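Local structure of aminodeoxyfutalosine deaminase (Deinococcus radiodurans, 2IMR) at residues F174-P179 with H220-L225; T193-W198 with S227-G232; D310-V315 with A343-E348; F337-F342 with P380-R385. The protein deaminates aminodeoxyfutalosine to futalosine in menaquinone biosynthesis, using one zinc ion per subunit, and acts more weakly on adenosine and related nucleosides. One frame throughout, in Å; residues are numbered along the deposited sequence.

Contact 1 (F174-P179 with H220-L225)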
loop_
_atom_site.group_PDB
_atom_site.type_symbol
_atom_site.label_atom_id
_atom_site.label_comp_id
_atom_site.label_asym_id
_atom_site.label_seq_id
_atom_site.Cartn_x
_atom_site.Cartn_y
_atom_site.Cartn_z
ATOM N N PHE A 174 12.084 3.717 -3.934
ATOM C CA PHE A 174 12.531 4.521 -5.073
ATOM C C PHE A 174 11.945 3.895 -6.332
ATOM O O PHE A 174 12.216 2.741 -6.642
ATOM C CB PHE A 174 14.065 4.537 -5.145
ATOM C CG PHE A 174 14.622 5.478 -6.181
ATOM C CD1 PHE A 174 14.130 6.776 -6.300
ATOM C CD2 PHE A 174 15.666 5.080 -7.012
ATOM C CE1 PHE A 174 14.670 7.666 -7.231
ATOM C CE2 PHE A 174 16.216 5.960 -7.950
ATOM C CZ PHE A 174 15.717 7.257 -8.059
ATOM N N GLU A 175 11.141 4.658 -7.064
ATOM C CA GLU A 175 10.502 4.117 -8.260
ATOM C C GLU A 175 11.401 4.101 -9.490
ATOM O O GLU A 175 12.096 5.070 -9.773
ATOM C CB GLU A 175 9.223 4.899 -8.564
ATOM C CG GLU A 175 8.255 4.156 -9.464
ATOM C CD GLU A 175 6.914 4.850 -9.568
ATOM O OE1 GLU A 175 6.869 5.986 -10.079
ATOM O OE2 GLU A 175 5.907 4.260 -9.133
ATOM N N VAL A 176 11.389 2.981 -10.208
ATOM C CA VAL A 176 12.186 2.839 -11.424
ATOM C C VAL A 176 11.245 2.507 -12.574
ATOM O O VAL A 176 10.385 1.640 -12.451
ATOM C CB VAL A 176 13.237 1.728 -11.282
ATOM C CG1 VAL A 176 14.022 1.583 -12.589
ATOM C CG2 VAL A 176 14.176 2.057 -10.134
ATOM N N LEU A 177 11.417 3.197 -13.696
ATOM C CA LEU A 177 10.543 3.003 -14.846
ATOM C C LEU A 177 11.286 3.118 -16.175
ATOM O O LEU A 177 11.813 4.167 -16.501
ATOM C CB LEU A 177 9.419 4.052 -14.789
ATOM C CG LEU A 177 8.191 4.040 -15.711
ATOM C CD1 LEU A 177 7.271 5.180 -15.279
ATOM C CD2 LEU A 177 8.576 4.210 -17.176
ATOM N N ASN A 178 11.329 2.026 -16.934
ATOM C CA ASN A 178 11.961 2.026 -18.252
ATOM C C ASN A 178 11.693 0.679 -18.903
ATOM O O ASN A 178 12.265 -0.331 -18.506
ATOM C CB ASN A 178 13.468 2.257 -18.166
ATOM C CG ASN A 178 14.081 2.492 -19.534
ATOM O OD1 ASN A 178 13.975 1.648 -20.421
ATOM N ND2 ASN A 178 14.711 3.648 -19.714
ATOM N N PRO A 179 10.824 0.657 -19.921
ATOM C CA PRO A 179 10.437 -0.559 -20.648
ATOM C C PRO A 179 11.345 -1.056 -21.773
ATOM O O PRO A 179 11.029 -2.059 -22.413
ATOM C CB PRO A 179 9.049 -0.205 -21.155
ATOM C CG PRO A 179 9.216 1.257 -21.514
ATOM C CD PRO A 179 9.986 1.803 -20.326
ATOM N N HIS A 220 11.748 -6.853 -18.928
ATOM C CA HIS A 220 11.960 -8.083 -18.174
ATOM C C HIS A 220 13.368 -8.114 -17.580
ATOM O O HIS A 220 13.562 -8.532 -16.439
ATOM C CB HIS A 220 11.733 -9.305 -19.077
ATOM C CG HIS A 220 12.640 -9.360 -20.268
ATOM N ND1 HIS A 220 13.855 -10.011 -20.253
ATOM C CD2 HIS A 220 12.513 -8.832 -21.508
ATOM C CE1 HIS A 220 14.436 -9.885 -21.432
ATOM N NE2 HIS A 220 13.643 -9.174 -22.213
ATOM N N ARG A 221 14.347 -7.654 -18.351
ATOM C CA ARG A 221 15.727 -7.638 -17.883
ATOM C C ARG A 221 15.914 -6.714 -16.677
ATOM O O ARG A 221 16.505 -7.107 -15.672
ATOM C CB ARG A 221 16.660 -7.211 -19.018
ATOM C CG ARG A 221 18.126 -7.236 -18.631
ATOM C CD ARG A 221 19.034 -6.889 -19.802
ATOM N NE ARG A 221 20.435 -6.866 -19.388
ATOM C CZ ARG A 221 21.084 -7.917 -18.896
ATOM N NH1 ARG A 221 20.461 -9.081 -18.760
ATOM N NH2 ARG A 221 22.353 -7.802 -18.528
ATOM N N LEU A 222 15.407 -5.487 -16.771
ATOM C CA LEU A 222 15.538 -4.538 -15.669
ATOM C C LEU A 222 14.775 -5.022 -14.430
ATOM O O LEU A 222 15.222 -4.825 -13.300
ATOM C CB LEU A 222 15.031 -3.157 -16.100
ATOM C CG LEU A 222 15.068 -2.040 -15.046
ATOM C CD1 LEU A 222 16.484 -1.887 -14.500
ATOM C CD2 LEU A 222 14.580 -0.739 -15.662
ATOM N N MET A 223 13.628 -5.661 -14.645
ATOM C CA MET A 223 12.824 -6.169 -13.535
ATOM C C MET A 223 13.605 -7.210 -12.726
ATOM O O MET A 223 13.591 -7.190 -11.494
ATOM C CB MET A 223 11.525 -6.788 -14.060
ATOM C CG MET A 223 10.590 -7.319 -12.969
ATOM S SD MET A 223 9.906 -6.013 -11.918
ATOM C CE MET A 223 8.584 -5.429 -12.961
ATOM N N ARG A 224 14.283 -8.120 -13.418
ATOM C CA ARG A 224 15.066 -9.141 -12.732
ATOM C C ARG A 224 16.308 -8.564 -12.068
ATOM O O ARG A 224 16.695 -9.004 -10.987
ATOM C CB ARG A 224 15.471 -10.259 -13.696
ATOM C CG ARG A 224 14.344 -11.220 -14.007
ATOM C CD ARG A 224 14.881 -12.549 -14.525
ATOM N NE ARG A 224 15.921 -13.116 -13.660
ATOM C CZ ARG A 224 15.828 -13.240 -12.338
ATOM N NH1 ARG A 224 14.739 -12.833 -11.700
ATOM N NH2 ARG A 224 16.824 -13.788 -11.651
ATOM N N LEU A 225 16.941 -7.587 -12.714
ATOM C CA LEU A 225 18.123 -6.962 -12.130
ATOM C C LEU A 225 17.715 -6.299 -10.823
ATOM O O LEU A 225 18.422 -6.385 -9.818
ATOM C CB LEU A 225 18.711 -5.903 -13.071
ATOM C CG LEU A 225 19.453 -6.385 -14.320
ATOM C CD1 LEU A 225 19.922 -5.185 -15.143
ATOM C CD2 LEU A 225 20.640 -7.239 -13.900
#
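L222 contributes the most buried surface here, and it meets V176 and N178 through a single methyl group, CD2. That methyl lies 3.9 Å from V176 CG1, the two side chains meeting at a slant. It also sits 3.7 Å from the backbone oxygen N178 O and 4.1 Å from N178 CB, so N178 offers the base of its side chain and its carbonyl rather than its amide. The amide is turned to its own chain: N178 OD1 accepts a hydrogen bond from F180 N. With CG anti to the backbone N (chi1 179°), the isobutyl group of L222 reaches out from the helix toward the strand end. In the TIM barrel of the amidohydrolase family, this joins the end of strand 170-176 and the loop after it to the first turns of helix 220-233, the helix that follows the next strand of the barrel; V187 of the intervening helix 184-199 touches both N178 and L222. V176 is bonded through its backbone to S211 and H213, and its neighbour E175, predicted to bind substrate, touches the zinc ligand H240.

Contact 2 (T193-W198 with S227-G232)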
loop_
_atom_site.group_PDB
_atom_site.type_symbol
_atom_site.label_atom_id
_atom_site.label_comp_id
_atom_site.label_asym_id
_atom_site.label_seq_id
_atom_site.Cartn_x
_atom_site.Cartn_y
_atom_site.Cartn_z
ATOM N N THR A 193 23.414 3.121 -7.866
ATOM C CA THR A 193 24.249 4.179 -7.308
ATOM C C THR A 193 23.467 5.006 -6.287
ATOM O O THR A 193 23.937 5.226 -5.171
ATOM C CB THR A 193 24.793 5.107 -8.418
ATOM O OG1 THR A 193 25.615 4.343 -9.310
ATOM C CG2 THR A 193 25.628 6.233 -7.816
ATOM N N HIS A 194 22.278 5.468 -6.672
ATOM C CA HIS A 194 21.435 6.251 -5.767
ATOM C C HIS A 194 21.114 5.447 -4.507
ATOM O O HIS A 194 21.221 5.949 -3.383
ATOM C CB HIS A 194 20.118 6.629 -6.455
ATOM C CG HIS A 194 20.224 7.799 -7.382
ATOM N ND1 HIS A 194 20.377 9.093 -6.933
ATOM C CD2 HIS A 194 20.177 7.873 -8.733
ATOM C CE1 HIS A 194 20.418 9.914 -7.967
ATOM N NE2 HIS A 194 20.299 9.199 -9.071
ATOM N N LEU A 195 20.700 4.199 -4.707
ATOM C CA LEU A 195 20.348 3.316 -3.605
ATOM C C LEU A 195 21.501 3.095 -2.627
ATOM O O LEU A 195 21.303 3.129 -1.410
ATOM C CB LEU A 195 19.859 1.970 -4.153
ATOM C CG LEU A 195 18.550 2.058 -4.948
ATOM C CD1 LEU A 195 18.261 0.740 -5.640
ATOM C CD2 LEU A 195 17.418 2.429 -4.010
ATOM N N GLU A 196 22.701 2.876 -3.154
ATOM C CA GLU A 196 23.862 2.650 -2.301
ATOM C C GLU A 196 24.148 3.886 -1.459
ATOM O O GLU A 196 24.539 3.782 -0.297
ATOM C CB GLU A 196 25.089 2.298 -3.149
ATOM C CG GLU A 196 24.903 1.050 -3.995
ATOM C CD GLU A 196 26.156 0.653 -4.750
ATOM O OE1 GLU A 196 26.792 1.538 -5.366
ATOM O OE2 GLU A 196 26.500 -0.549 -4.735
ATOM N N ARG A 197 23.940 5.056 -2.053
ATOM C CA ARG A 197 24.169 6.317 -1.364
ATOM C C ARG A 197 23.161 6.482 -0.225
ATOM O O ARG A 197 23.532 6.772 0.914
ATOM C CB ARG A 197 24.035 7.479 -2.356
ATOM C CG ARG A 197 24.582 8.802 -1.854
ATOM C CD ARG A 197 24.245 9.953 -2.795
ATOM N NE ARG A 197 22.822 10.281 -2.752
ATOM C CZ ARG A 197 22.282 11.376 -3.282
ATOM N NH1 ARG A 197 23.047 12.265 -3.905
ATOM N NH2 ARG A 197 20.977 11.585 -3.184
ATOM N N TRP A 198 21.883 6.281 -0.532
ATOM C CA TRP A 198 20.828 6.429 0.463
ATOM C C TRP A 198 20.851 5.370 1.562
ATOM O O TRP A 198 20.468 5.649 2.699
ATOM C CB TRP A 198 19.452 6.422 -0.215
ATOM C CG TRP A 198 19.184 7.637 -1.060
ATOM C CD1 TRP A 198 19.520 8.929 -0.768
ATOM C CD2 TRP A 198 18.498 7.675 -2.319
ATOM N NE1 TRP A 198 19.087 9.768 -1.768
ATOM C CE2 TRP A 198 18.457 9.026 -2.733
ATOM C CE3 TRP A 198 17.913 6.696 -3.138
ATOM C CZ2 TRP A 198 17.853 9.428 -3.933
ATOM C CZ3 TRP A 198 17.312 7.095 -4.333
ATOM C CH2 TRP A 198 17.289 8.454 -4.717
ATOM N N SER A 227 14.856 -6.933 -8.875
ATOM C CA SER A 227 14.405 -7.860 -7.842
ATOM C C SER A 227 15.562 -8.659 -7.252
ATOM O O SER A 227 15.610 -8.868 -6.039
ATOM C CB SER A 227 13.302 -8.800 -8.369
ATOM O OG SER A 227 13.690 -9.507 -9.531
ATOM N N ASP A 228 16.496 -9.094 -8.095
ATOM C CA ASP A 228 17.648 -9.850 -7.604
ATOM C C ASP A 228 18.488 -8.968 -6.687
ATOM O O ASP A 228 18.928 -9.404 -5.621
ATOM C CB ASP A 228 18.524 -10.345 -8.761
ATOM C CG ASP A 228 17.891 -11.490 -9.535
ATOM O OD1 ASP A 228 16.849 -12.014 -9.094
ATOM O OD2 ASP A 228 18.445 -11.875 -10.587
ATOM N N TYR A 229 18.710 -7.727 -7.107
ATOM C CA TYR A 229 19.493 -6.789 -6.312
ATOM C C TYR A 229 18.846 -6.583 -4.947
ATOM O O TYR A 229 19.500 -6.718 -3.915
ATOM C CB TYR A 229 19.605 -5.442 -7.029
ATOM C CG TYR A 229 20.399 -4.409 -6.260
ATOM C CD1 TYR A 229 21.787 -4.513 -6.140
ATOM C CD2 TYR A 229 19.762 -3.334 -5.634
ATOM C CE1 TYR A 229 22.524 -3.574 -5.417
ATOM C CE2 TYR A 229 20.490 -2.389 -4.906
ATOM C CZ TYR A 229 21.869 -2.517 -4.804
ATOM O OH TYR A 229 22.589 -1.589 -4.090
ATOM N N ALA A 230 17.554 -6.266 -4.946
ATOM C CA ALA A 230 16.827 -6.033 -3.699
ATOM C C ALA A 230 16.815 -7.262 -2.794
ATOM O O ALA A 230 17.005 -7.155 -1.581
ATOM C CB ALA A 230 15.392 -5.599 -4.004
ATOM N N ALA A 231 16.573 -8.426 -3.385
ATOM C CA ALA A 231 16.541 -9.671 -2.629
ATOM C C ALA A 231 17.894 -9.905 -1.962
ATOM O O ALA A 231 17.970 -10.270 -0.786
ATOM C CB ALA A 231 16.204 -10.832 -3.558
ATOM N N GLY A 232 18.961 -9.669 -2.715
ATOM C CA GLY A 232 20.299 -9.864 -2.188
ATOM C C GLY A 232 20.719 -8.850 -1.144
ATOM O O GLY A 232 21.441 -9.191 -0.202
#
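Y229 reaches from helix 220-233 to two successive residues of helix 184-199, L195 and E196. Its ring carbon CE2 lies 3.9 Å from L195 CD1, which approaches the ring obliquely as the two side chains slide past each other in opposite senses. The hydroxyl end goes further: Y229 OH is 3.5 Å from E196 CG, a contact with the aliphatic part of the glutamate. No hydrogen bond forms, since the nearer carboxylate oxygen, E196 OE2, stays 4.1 Å from Y229 OH, and the carboxylate plane is turned 59° from the ring. The nearest CA atoms of the two segments, L195 CA and A230 CA, are 10.0 Å apart, and Y229 bridges the distance with CG anti to its backbone N (chi1 180°), which directs the ring across. One shell out, F188 meets the Y229 ring edge-to-face, while L208 and L210 of strand 206-212 pack on L195. Two consecutive outer helices thus pack side by side over the barrel strand that separates them in sequence, as expected of the beta/alpha repeat of a TIM barrel.

Contact 3 (D310-V315 with A343-E348)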
loop_
_atom_site.group_PDB
_atom_site.type_symbol
_atom_site.label_atom_id
_atom_site.label_comp_id
_atom_site.label_asym_id
_atom_site.label_seq_id
_atom_site.Cartn_x
_atom_site.Cartn_y
_atom_site.Cartn_z
ATOM N N ASP A 310 -5.742 -18.730 -10.489
ATOM C CA ASP A 310 -4.383 -19.246 -10.567
ATOM C C ASP A 310 -3.381 -18.175 -10.135
ATOM O O ASP A 310 -2.395 -18.481 -9.472
ATOM C CB ASP A 310 -4.061 -19.712 -11.987
ATOM C CG ASP A 310 -2.718 -20.408 -12.070
ATOM O OD1 ASP A 310 -2.579 -21.514 -11.499
ATOM O OD2 ASP A 310 -1.794 -19.848 -12.695
ATOM N N ASP A 311 -3.623 -16.920 -10.512
ATOM C CA ASP A 311 -2.711 -15.850 -10.103
ATOM C C ASP A 311 -2.663 -15.816 -8.575
ATOM O O ASP A 311 -1.594 -15.735 -7.981
ATOM C CB ASP A 311 -3.175 -14.472 -10.606
ATOM C CG ASP A 311 -3.080 -14.319 -12.116
ATOM O OD1 ASP A 311 -2.236 -14.992 -12.753
ATOM O OD2 ASP A 311 -3.847 -13.499 -12.665
ATOM N N ILE A 312 -3.832 -15.874 -7.943
ATOM C CA ILE A 312 -3.908 -15.840 -6.486
ATOM C C ILE A 312 -3.116 -16.989 -5.863
ATOM O O ILE A 312 -2.413 -16.796 -4.876
ATOM C CB ILE A 312 -5.384 -15.880 -6.015
ATOM C CG1 ILE A 312 -6.087 -14.596 -6.466
ATOM C CG2 ILE A 312 -5.456 -16.008 -4.490
ATOM C CD1 ILE A 312 -7.584 -14.592 -6.259
ATOM N N ALA A 313 -3.211 -18.175 -6.458
ATOM C CA ALA A 313 -2.483 -19.339 -5.961
ATOM C C ALA A 313 -0.975 -19.105 -6.057
ATOM O O ALA A 313 -0.222 -19.467 -5.151
ATOM C CB ALA A 313 -2.879 -20.587 -6.756
ATOM N N ARG A 314 -0.530 -18.486 -7.151
ATOM C CA ARG A 314 0.894 -18.209 -7.332
ATOM C C ARG A 314 1.392 -17.217 -6.281
ATOM O O ARG A 314 2.495 -17.357 -5.749
ATOM C CB ARG A 314 1.156 -17.651 -8.741
ATOM C CG ARG A 314 0.880 -18.635 -9.870
ATOM C CD ARG A 314 1.047 -17.973 -11.235
ATOM N NE ARG A 314 0.839 -18.904 -12.346
ATOM C CZ ARG A 314 1.754 -19.761 -12.798
ATOM N NH1 ARG A 314 2.955 -19.818 -12.243
ATOM N NH2 ARG A 314 1.465 -20.558 -13.815
ATOM N N VAL A 315 0.576 -16.211 -5.989
ATOM C CA VAL A 315 0.926 -15.200 -4.995
ATOM C C VAL A 315 1.038 -15.827 -3.608
ATOM O O VAL A 315 1.973 -15.545 -2.856
ATOM C CB VAL A 315 -0.138 -14.069 -4.966
ATOM C CG1 VAL A 315 0.113 -13.129 -3.794
ATOM C CG2 VAL A 315 -0.102 -13.307 -6.276
ATOM N N ALA A 343 -8.100 -13.383 1.012
ATOM C CA ALA A 343 -8.153 -13.765 2.418
ATOM C C ALA A 343 -8.261 -15.286 2.534
ATOM O O ALA A 343 -7.560 -15.911 3.328
ATOM C CB ALA A 343 -9.342 -13.105 3.087
ATOM N N ALA A 344 -9.143 -15.873 1.733
ATOM C CA ALA A 344 -9.340 -17.319 1.741
ATOM C C ALA A 344 -8.054 -18.051 1.353
ATOM O O ALA A 344 -7.778 -19.140 1.855
ATOM C CB ALA A 344 -10.468 -17.694 0.790
ATOM N N ALA A 345 -7.261 -17.444 0.471
ATOM C CA ALA A 345 -6.006 -18.051 0.028
ATOM C C ALA A 345 -4.893 -17.854 1.053
ATOM O O ALA A 345 -3.794 -18.393 0.903
ATOM C CB ALA A 345 -5.585 -17.467 -1.321
ATOM N N GLY A 346 -5.180 -17.070 2.088
ATOM C CA GLY A 346 -4.205 -16.833 3.137
ATOM C C GLY A 346 -3.137 -15.805 2.819
ATOM O O GLY A 346 -2.066 -15.805 3.425
ATOM N N VAL A 347 -3.431 -14.923 1.872
ATOM C CA VAL A 347 -2.493 -13.881 1.479
ATOM C C VAL A 347 -2.627 -12.682 2.414
ATOM O O VAL A 347 -3.735 -12.241 2.704
ATOM C CB VAL A 347 -2.763 -13.432 0.027
ATOM C CG1 VAL A 347 -1.786 -12.331 -0.372
ATOM C CG2 VAL A 347 -2.641 -14.626 -0.910
ATOM N N GLU A 348 -1.496 -12.178 2.899
ATOM C CA GLU A 348 -1.478 -11.025 3.796
ATOM C C GLU A 348 -1.890 -9.781 3.010
ATOM O O GLU A 348 -1.289 -9.456 1.984
ATOM C CB GLU A 348 -0.072 -10.831 4.371
ATOM C CG GLU A 348 0.083 -9.623 5.293
ATOM C CD GLU A 348 -0.703 -9.757 6.583
ATOM O OE1 GLU A 348 -1.951 -9.790 6.525
ATOM O OE2 GLU A 348 -0.070 -9.827 7.659
#
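The flat groups lie apart from the contact proper, in which I312 and V315 of helix 309-318 in the TIM barrel meet A345 and V347, at the Schellman-capped end of helix 339-344, through methyl groups alone. They are the D310 carboxylate and the R314 guanidinium, one helical turn apart within segment 310-315 and joined by a salt bridge. R314 NE donates to D310 OD2 at 2.8 Å, meeting it on the syn side but 32° out of the carboxylate plane. The oxygen is likewise tilted, 28° from the guanidinium plane, so the two groups are not coplanar. R314 NH1 has a second acid in D290. In the Schellman motif G346 carries the positive phi, and its N bonds back to A343 O at 2.9 Å; V347, the next residue, folds back to touch F342 of the last turn, a hydrophobic contact usual in this motif. The same turn brings V347 against V315, with CA atoms 7.4 Å apart. The two valines cross at about a right angle, CG1 to CG1 at 4.0 Å, each CG1 being the branch anti to its backbone N (chi1 172° in V315). Near the helix end the packing is tighter: I312 CG2 lies 3.5 Å from A345 CB, closer than carbons usually come.

Contact 4 (F337-F342 with P380-R385)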
loop_
_atom_site.group_PDB
_atom_site.type_symbol
_atom_site.label_atom_id
_atom_site.label_comp_id
_atom_site.label_asym_id
_atom_site.label_seq_id
_atom_site.Cartn_x
_atom_site.Cartn_y
_atom_site.Cartn_z
ATOM N N PHE A 337 -10.885 -5.079 -6.015
ATOM C CA PHE A 337 -9.955 -6.066 -5.463
ATOM C C PHE A 337 -10.784 -7.159 -4.788
ATOM O O PHE A 337 -11.662 -6.861 -3.982
ATOM C CB PHE A 337 -9.052 -5.382 -4.427
ATOM C CG PHE A 337 -8.165 -6.320 -3.654
ATOM C CD1 PHE A 337 -7.104 -6.975 -4.274
ATOM C CD2 PHE A 337 -8.366 -6.515 -2.285
ATOM C CE1 PHE A 337 -6.256 -7.804 -3.548
ATOM C CE2 PHE A 337 -7.524 -7.341 -1.550
ATOM C CZ PHE A 337 -6.462 -7.990 -2.182
ATOM N N ASP A 338 -10.505 -8.417 -5.112
ATOM C CA ASP A 338 -11.254 -9.522 -4.516
ATOM C C ASP A 338 -10.655 -9.881 -3.160
ATOM O O ASP A 338 -9.953 -10.879 -3.025
ATOM C CB ASP A 338 -11.216 -10.747 -5.438
ATOM C CG ASP A 338 -12.299 -11.757 -5.104
ATOM O OD1 ASP A 338 -12.773 -11.755 -3.949
ATOM O OD2 ASP A 338 -12.670 -12.552 -5.989
ATOM N N TRP A 339 -10.928 -9.065 -2.147
ATOM C CA TRP A 339 -10.372 -9.326 -0.828
ATOM C C TRP A 339 -10.771 -10.703 -0.294
ATOM O O TRP A 339 -9.926 -11.454 0.193
ATOM C CB TRP A 339 -10.806 -8.240 0.163
ATOM C CG TRP A 339 -9.941 -8.163 1.392
ATOM C CD1 TRP A 339 -9.410 -9.209 2.094
ATOM C CD2 TRP A 339 -9.554 -6.974 2.091
ATOM N NE1 TRP A 339 -8.721 -8.745 3.188
ATOM C CE2 TRP A 339 -8.793 -7.377 3.210
ATOM C CE3 TRP A 339 -9.780 -5.607 1.881
ATOM C CZ2 TRP A 339 -8.254 -6.461 4.119
ATOM C CZ3 TRP A 339 -9.248 -4.694 2.784
ATOM C CH2 TRP A 339 -8.492 -5.126 3.890
ATOM N N PRO A 340 -12.063 -11.056 -0.371
ATOM C CA PRO A 340 -12.421 -12.381 0.150
ATOM C C PRO A 340 -11.629 -13.538 -0.462
ATOM O O PRO A 340 -11.273 -14.491 0.240
ATOM C CB PRO A 340 -13.930 -12.475 -0.107
ATOM C CG PRO A 340 -14.208 -11.413 -1.133
ATOM C CD PRO A 340 -13.257 -10.307 -0.792
ATOM N N ALA A 341 -11.336 -13.450 -1.758
ATOM C CA ALA A 341 -10.575 -14.498 -2.437
ATOM C C ALA A 341 -9.138 -14.544 -1.914
ATOM O O ALA A 341 -8.586 -15.619 -1.681
ATOM C CB ALA A 341 -10.585 -14.259 -3.944
ATOM N N PHE A 342 -8.533 -13.374 -1.730
ATOM C CA PHE A 342 -7.167 -13.302 -1.227
ATOM C C PHE A 342 -7.097 -13.762 0.229
ATOM O O PHE A 342 -6.154 -14.447 0.631
ATOM C CB PHE A 342 -6.631 -11.874 -1.360
ATOM C CG PHE A 342 -6.059 -11.566 -2.721
ATOM C CD1 PHE A 342 -4.699 -11.734 -2.971
ATOM C CD2 PHE A 342 -6.879 -11.122 -3.754
ATOM C CE1 PHE A 342 -4.161 -11.463 -4.238
ATOM C CE2 PHE A 342 -6.354 -10.849 -5.022
ATOM C CZ PHE A 342 -4.992 -11.020 -5.262
ATOM N N PRO A 380 -15.470 -7.411 9.443
ATOM C CA PRO A 380 -14.871 -6.095 9.699
ATOM C C PRO A 380 -13.549 -6.162 10.454
ATOM O O PRO A 380 -12.687 -5.298 10.294
ATOM C CB PRO A 380 -15.957 -5.382 10.494
ATOM C CG PRO A 380 -17.207 -5.926 9.875
ATOM C CD PRO A 380 -16.901 -7.406 9.795
ATOM N N ARG A 381 -13.395 -7.189 11.284
ATOM C CA ARG A 381 -12.171 -7.362 12.053
ATOM C C ARG A 381 -10.978 -7.546 11.118
ATOM O O ARG A 381 -9.859 -7.136 11.429
ATOM C CB ARG A 381 -12.311 -8.565 12.994
ATOM C CG ARG A 381 -13.274 -8.308 14.152
ATOM C CD ARG A 381 -13.526 -9.541 15.011
ATOM N NE ARG A 381 -14.499 -10.440 14.400
ATOM C CZ ARG A 381 -15.142 -11.404 15.055
ATOM N NH1 ARG A 381 -14.916 -11.599 16.349
ATOM N NH2 ARG A 381 -16.017 -12.168 14.417
ATOM N N VAL A 382 -11.226 -8.164 9.970
ATOM C CA VAL A 382 -10.179 -8.395 8.984
ATOM C C VAL A 382 -9.686 -7.067 8.408
ATOM O O VAL A 382 -8.494 -6.893 8.154
ATOM C CB VAL A 382 -10.704 -9.288 7.834
ATOM C CG1 VAL A 382 -9.698 -9.335 6.695
ATOM C CG2 VAL A 382 -10.979 -10.690 8.358
ATOM N N LEU A 383 -10.611 -6.134 8.210
ATOM C CA LEU A 383 -10.276 -4.826 7.653
ATOM C C LEU A 383 -9.383 -4.028 8.588
ATOM O O LEU A 383 -8.371 -3.467 8.169
ATOM C CB LEU A 383 -11.556 -4.036 7.359
ATOM C CG LEU A 383 -12.569 -4.716 6.436
ATOM C CD1 LEU A 383 -13.814 -3.852 6.305
ATOM C CD2 LEU A 383 -11.935 -4.949 5.067
ATOM N N VAL A 384 -9.756 -3.979 9.863
ATOM C CA VAL A 384 -8.976 -3.235 10.839
ATOM C C VAL A 384 -7.598 -3.851 11.051
ATOM O O VAL A 384 -6.595 -3.140 11.086
ATOM C CB VAL A 384 -9.741 -3.129 12.176
ATOM C CG1 VAL A 384 -8.890 -2.436 13.226
ATOM C CG2 VAL A 384 -11.027 -2.354 11.951
ATOM N N ARG A 385 -7.538 -5.174 11.178
ATOM C CA ARG A 385 -6.251 -5.832 11.360
ATOM C C ARG A 385 -5.345 -5.525 10.170
ATOM O O ARG A 385 -4.151 -5.277 10.329
ATOM C CB ARG A 385 -6.431 -7.348 11.488
ATOM C CG ARG A 385 -5.112 -8.093 11.493
ATOM C CD ARG A 385 -5.284 -9.566 11.169
ATOM N NE ARG A 385 -4.041 -10.119 10.638
ATOM C CZ ARG A 385 -2.886 -10.126 11.295
ATOM N NH1 ARG A 385 -2.814 -9.616 12.517
ATOM N NH2 ARG A 385 -1.797 -10.626 10.723
#
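W339 meets V382 and L383 in a buried helix-to-helix interface of the amidohydrolase barrel, where the first turn of helix 339-344 faces the start of helix 380-395. The evidence for a CH-pi contact is direct: L383 CD2 stands 3.7 Å from the centroid of the six-membered ring of W339, 20° off the ring normal. It is shifted toward the rim, nearest to W339 CZ3 at 3.5 Å. V382 comes obliquely to the other end of the indole, its CG1 lying 3.7 Å from W339 NE1. The indole reaches both because CG is anti to the backbone N (chi1 -161°), which carries the ring outward from the helix. Without the indole, as with an alanine here, L383 CD2 and V382 CG1 would probably lose their shared partner and a gap would open between the two helices. D338 just before W339 is the N-cap: its OD1 accepts from A341 N at 3.1 Å, from above the carboxylate plane, and so caps the first turn, from which W339 projects. L378 touches both W339 and L383, and T324 of the barrel strand touches W339. With no hydrogen bond joining the segments, the pairing rests on van der Waals and CH-pi contact, and hence on shape.

Following the chain from the N terminus, contact 1 opens at strand 170-176 and contact 2 at helix 184-199; both close on helix 220-233, contact 1 first, so their loops cross. They touch where F174 packs on W198 and L195, in the first half of the barrel. Contact 3 then opens at helix 309-318, contact 4 just ahead of helix 339-344. Contact 3 closes at the end of that helix, contact 4 only at helix 380-395, so these loops cross too, sharing helix 339-344. The two pairs lie in series: contacts 1 and 4, on opposite sides of the chain's centre, have centres about 30 Å apart. Contact 1 ties a strand end to a helix; the others join outer helices.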